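Local structure of Arf-GAP (Mus musculus, 5C79) at residues Ala62-Ile70 against Gln78-Thr86. The protein is an Arf GTPase-activating protein whose PH domain, the part studied here, binds the membrane lipid phosphatidylinositol 4,5-bisphosphate. Residues are numbered along the deposited sequence; the frame is centred on the assembly and turned at random.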
ATOM      1  N   ALA A  62       3.895  -5.975   2.258  1.00 19.44           N
ATOM      2  CA  ALA A  62       4.609  -5.664   3.487  1.00 19.50           C
ATOM      3  C   ALA A  62       5.296  -4.301   3.363  1.00 19.48           C
ATOM      4  O   ALA A  62       5.825  -3.970   2.302  1.00 19.48           O
ATOM      5  CB  ALA A  62       5.629  -6.742   3.803  1.00 21.64           C
ATOM      6  N   VAL A  63       5.337  -3.591   4.474  1.00 17.59           N
ATOM      7  CA  VAL A  63       6.079  -2.339   4.602  1.00 19.80           C
ATOM      8  C   VAL A  63       7.231  -2.487   5.597  1.00 18.10           C
ATOM      9  O   VAL A  63       7.044  -2.947   6.736  1.00 18.89           O
ATOM     10  CB  VAL A  63       5.197  -1.175   5.061  1.00 19.31           C
ATOM     11  CG1 VAL A  63       6.027   0.107   5.141  1.00 19.76           C
ATOM     12  CG2 VAL A  63       4.032  -0.993   4.118  1.00 20.68           C
ATOM     13  N   LYS A  64       8.423  -2.148   5.139  1.00 18.40           N
ATOM     14  CA  LYS A  64       9.630  -2.204   5.974  1.00 20.49           C
ATOM     15  C   LYS A  64      10.709  -1.356   5.326  1.00 20.72           C
ATOM     16  O   LYS A  64      10.850  -1.329   4.106  1.00 19.61           O
ATOM     17  CB  LYS A  64      10.142  -3.627   6.167  1.00 23.48           C
ATOM     18  CG  LYS A  64      11.033  -3.788   7.390  1.00 26.52           C
ATOM     19  CD  LYS A  64      11.155  -5.230   7.830  1.00 30.27           C
ATOM     20  CE  LYS A  64      12.259  -5.385   8.867  1.00 33.87           C
ATOM     21  NZ  LYS A  64      12.395  -6.821   9.230  1.00 39.49           N
ATOM     22  N   ASN A  65      11.484  -0.680   6.161  1.00 21.62           N
ATOM     23  CA  ASN A  65      12.578   0.185   5.682  1.00 22.30           C
ATOM     24  C   ASN A  65      12.184   1.162   4.573  1.00 22.65           C
ATOM     25  O   ASN A  65      12.940   1.374   3.626  1.00 21.33           O
ATOM     26  CB  ASN A  65      13.767  -0.674   5.193  1.00 26.44           C
ATOM     27  CG  ASN A  65      14.213  -1.702   6.203  1.00 27.89           C
ATOM     28  OD1 ASN A  65      14.247  -2.874   5.890  1.00 35.48           O
ATOM     29  ND2 ASN A  65      14.510  -1.286   7.395  1.00 29.46           N
ATOM     30  N   GLY A  66      10.990   1.753   4.679  1.00 18.36           N
ATOM     31  CA  GLY A  66      10.526   2.753   3.743  1.00 18.57           C
ATOM     32  C   GLY A  66      10.102   2.234   2.389  1.00 18.90           C
ATOM     33  O   GLY A  66       9.924   3.013   1.463  1.00 19.19           O
ATOM     34  N   ILE A  67       9.926   0.917   2.303  1.00 19.21           N
ATOM     35  CA  ILE A  67       9.569   0.235   1.063  1.00 19.82           C
ATOM     36  C   ILE A  67       8.287  -0.587   1.227  1.00 18.62           C
ATOM     37  O   ILE A  67       8.159  -1.339   2.177  1.00 19.44           O
ATOM     38  CB  ILE A  67      10.700  -0.709   0.614  1.00 20.07           C
ATOM     39  CG1 ILE A  67      11.977   0.075   0.329  1.00 23.09           C
ATOM     40  CG2 ILE A  67      10.334  -1.486  -0.649  1.00 20.82           C
ATOM     41  CD1 ILE A  67      13.220  -0.792   0.142  1.00 26.59           C
ATOM     42  N   LEU A  68       7.396  -0.458   0.251  1.00 18.50           N
ATOM     43  CA  LEU A  68       6.207  -1.313   0.143  1.00 17.58           C
ATOM     44  C   LEU A  68       6.581  -2.421  -0.844  1.00 18.71           C
ATOM     45  O   LEU A  68       6.889  -2.140  -2.009  1.00 18.18           O
ATOM     46  CB  LEU A  68       4.976  -0.562  -0.384  1.00 18.12           C
ATOM     47  CG  LEU A  68       3.739  -1.428  -0.639  1.00 19.08           C
ATOM     48  CD1 LEU A  68       3.250  -2.151   0.627  1.00 19.65           C
ATOM     49  CD2 LEU A  68       2.642  -0.605  -1.279  1.00 19.53           C
ATOM     50  N   THR A  69       6.515  -3.663  -0.372  1.00 19.65           N
ATOM     51  CA  THR A  69       6.807  -4.828  -1.209  1.00 21.97           C
ATOM     52  C   THR A  69       5.462  -5.448  -1.540  1.00 22.43           C
ATOM     53  O   THR A  69       4.677  -5.765  -0.619  1.00 22.31           O
ATOM     54  CB  THR A  69       7.779  -5.795  -0.490  1.00 24.45           C
ATOM     55  OG1 THR A  69       9.064  -5.158  -0.377  1.00 23.78           O
ATOM     56  CG2 THR A  69       8.000  -7.067  -1.261  1.00 27.29           C
ATOM     57  N   ILE A  70       5.176  -5.587  -2.842  1.00 20.87           N
ATOM     58  CA  ILE A  70       3.904  -6.135  -3.301  1.00 21.14           C
ATOM     59  C   ILE A  70       4.205  -7.457  -4.018  1.00 23.07           C
ATOM     60  O   ILE A  70       4.876  -7.469  -5.056  1.00 21.22           O
ATOM     61  CB  ILE A  70       3.165  -5.215  -4.292  1.00 21.24           C
ATOM     62  CG1 ILE A  70       3.000  -3.820  -3.726  1.00 24.09           C
ATOM     63  CG2 ILE A  70       1.803  -5.787  -4.611  1.00 22.32           C
ATOM     64  CD1 ILE A  70       2.713  -2.768  -4.778  1.00 22.83           C
ATOM     65  N   GLN A  78      10.027 -12.576  -7.799  1.00 49.27           N
ATOM     66  CA  GLN A  78      10.474 -11.456  -6.955  1.00 47.92           C
ATOM     67  C   GLN A  78       9.411 -10.331  -6.878  1.00 37.92           C
ATOM     68  O   GLN A  78       9.008  -9.792  -7.899  1.00 34.88           O
ATOM     69  CB  GLN A  78      11.766 -10.817  -7.489  1.00 51.29           C
ATOM     70  CG  GLN A  78      13.024 -11.674  -7.466  1.00 59.63           C
ATOM     71  CD  GLN A  78      14.227 -10.929  -8.042  1.00 64.82           C
ATOM     72  OE1 GLN A  78      14.805 -11.309  -9.079  1.00 65.49           O
ATOM     73  NE2 GLN A  78      14.615  -9.848  -7.362  1.00 69.31           N
ATOM     74  N   PRO A  79       9.013  -9.943  -5.665  1.00 36.16           N
ATOM     75  CA  PRO A  79       8.010  -8.883  -5.537  1.00 33.93           C
ATOM     76  C   PRO A  79       8.426  -7.490  -6.040  1.00 29.74           C
ATOM     77  O   PRO A  79       9.586  -7.160  -6.099  1.00 26.57           O
ATOM     78  CB  PRO A  79       7.748  -8.859  -4.048  1.00 35.30           C
ATOM     79  CG  PRO A  79       8.975  -9.406  -3.431  1.00 38.40           C
ATOM     80  CD  PRO A  79       9.404 -10.480  -4.357  1.00 35.59           C
ATOM     81  N   ALA A  80       7.431  -6.701  -6.410  1.00 25.76           N
ATOM     82  CA  ALA A  80       7.602  -5.306  -6.734  1.00 24.88           C
ATOM     83  C   ALA A  80       7.969  -4.555  -5.455  1.00 24.19           C
ATOM     84  O   ALA A  80       7.416  -4.842  -4.380  1.00 22.96           O
ATOM     85  CB  ALA A  80       6.325  -4.730  -7.328  1.00 24.00           C
ATOM     86  N   LYS A  81       8.917  -3.640  -5.589  1.00 24.16           N
ATOM     87  CA  LYS A  81       9.346  -2.792  -4.475  1.00 25.61           C
ATOM     88  C   LYS A  81       9.067  -1.334  -4.811  1.00 24.94           C
ATOM     89  O   LYS A  81       9.569  -0.819  -5.799  1.00 23.20           O
ATOM     90  CB  LYS A  81      10.830  -3.026  -4.163  1.00 28.16           C
ATOM     91  CG  LYS A  81      11.061  -4.442  -3.675  1.00 31.98           C
ATOM     92  CD  LYS A  81      12.438  -4.679  -3.084  1.00 37.95           C
ATOM     93  CE  LYS A  81      12.519  -6.033  -2.388  1.00 39.72           C
ATOM     94  NZ  LYS A  81      11.780  -6.114  -1.083  1.00 41.26           N
ATOM     95  N   LEU A  82       8.277  -0.680  -3.957  1.00 20.67           N
ATOM     96  CA  LEU A  82       7.919   0.711  -4.128  1.00 22.40           C
ATOM     97  C   LEU A  82       8.615   1.514  -3.034  1.00 21.22           C
ATOM     98  O   LEU A  82       8.475   1.235  -1.850  1.00 18.32           O
ATOM     99  CB  LEU A  82       6.417   0.911  -4.087  1.00 24.02           C
ATOM    100  CG  LEU A  82       5.618   0.267  -5.222  1.00 26.73           C
ATOM    101  CD1 LEU A  82       4.174   0.686  -5.052  1.00 28.68           C
ATOM    102  CD2 LEU A  82       6.133   0.666  -6.600  1.00 31.21           C
ATOM    103  N   ASN A  83       9.386   2.493  -3.466  1.00 20.33           N
ATOM    104  CA  ASN A  83      10.064   3.435  -2.558  1.00 21.58           C
ATOM    105  C   ASN A  83       9.033   4.471  -2.116  1.00 18.92           C
ATOM    106  O   ASN A  83       8.539   5.286  -2.916  1.00 19.23           O
ATOM    107  CB  ASN A  83      11.252   4.098  -3.281  1.00 24.35           C
ATOM    108  CG  ASN A  83      11.799   5.329  -2.554  1.00 30.26           C
ATOM    109  OD1 ASN A  83      11.532   5.551  -1.380  1.00 27.91           O
ATOM    110  ND2 ASN A  83      12.535   6.185  -3.308  1.00 34.90           N
ATOM    111  N   LEU A  84       8.664   4.427  -0.845  1.00 18.59           N
ATOM    112  CA  LEU A  84       7.561   5.292  -0.372  1.00 19.52           C
ATOM    113  C   LEU A  84       7.890   6.788  -0.349  1.00 20.02           C
ATOM    114  O   LEU A  84       6.985   7.615  -0.388  1.00 18.59           O
ATOM    115  CB  LEU A  84       7.035   4.830   0.977  1.00 18.98           C
ATOM    116  CG  LEU A  84       6.381   3.424   0.982  1.00 18.21           C
ATOM    117  CD1 LEU A  84       6.071   2.989   2.394  1.00 18.05           C
ATOM    118  CD2 LEU A  84       5.132   3.411   0.125  1.00 18.03           C
ATOM    119  N   LEU A  85       9.160   7.138  -0.424  1.00 21.02           N
ATOM    120  CA  LEU A  85       9.501   8.580  -0.633  1.00 23.17           C
ATOM    121  C   LEU A  85       8.966   9.205  -1.896  1.00 24.59           C
ATOM    122  O   LEU A  85       8.751  10.410  -1.960  1.00 26.34           O
ATOM    123  CB  LEU A  85      11.020   8.777  -0.571  1.00 24.74           C
ATOM    124  CG  LEU A  85      11.628   8.827   0.817  1.00 26.43           C
ATOM    125  CD1 LEU A  85      13.136   8.753   0.711  1.00 27.38           C
ATOM    126  CD2 LEU A  85      11.199  10.105   1.537  1.00 25.60           C
ATOM    127  N   THR A  86       8.783   8.411  -2.930  1.00 20.43           N
ATOM    128  CA  THR A  86       8.364   8.936  -4.218  1.00 22.40           C
ATOM    129  C   THR A  86       7.007   8.399  -4.616  1.00 20.09           C
ATOM    130  O   THR A  86       6.699   8.301  -5.797  1.00 20.05           O
ATOM    131  CB  THR A  86       9.460   8.661  -5.259  1.00 21.54           C
ATOM    132  OG1 THR A  86       9.799   7.251  -5.290  1.00 22.31           O
ATOM    133  CG2 THR A  86      10.659   9.474  -4.917  1.00 23.06           C
TER
HETATM  134  O   HOH W   1      11.839   5.118   1.181  1.00 29.42           O
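L68 and L82 face each other as a hydrogen-bonded antiparallel pair: L68 N donates to L82 O at 2.9 Å, and L82 N returns a bond to L68 O. I70 and A80 repeat this two-way bonding, the A80 N bond to I70 O being the more bent of the two (N-H...O 135°). Strands 67-70 and 80-83, their axes 4.6 Å apart, run antiparallel (158°) as a hairpin, with 80-83 the outermost strand on that side of the PH-domain sheet.

The inner face is closely packed and apolar. I70 CD1 meets L82 CD1 at 3.8 Å, with Y108 against both side chains. In L84, past the strand end, CG lies anti to the carbonyl carbon and the two methyls part, CD2 to L68 CB and CD1 to V63 CG1, the V63 and L84 side chains crossing at about a right angle. Helix 115-135 adjoins V63 and L84 here. G66 O grips this end, accepting L84 N at 3.0 Å and a water that also donates to N83 OD1.

The other face, with I67, T69 and K81, is more open to solvent. K81 runs alongside T69, and a bend at its last torsion (chi4 -73°) brings NZ to donate to T69 OG1 at 3.0 Å. The local tight spot is T69 CG2 on P79 CB at 3.3 Å, closer than normal carbon contact. A valine at T69 would probably leave the K81 ammonium without this acceptor, setting its end free to swing. Backbone bonds thus hold the strands together, apolar side chains tie the inner face to the domain core, and the outer face adds one ammonium-hydroxyl bond beside its carbon contacts.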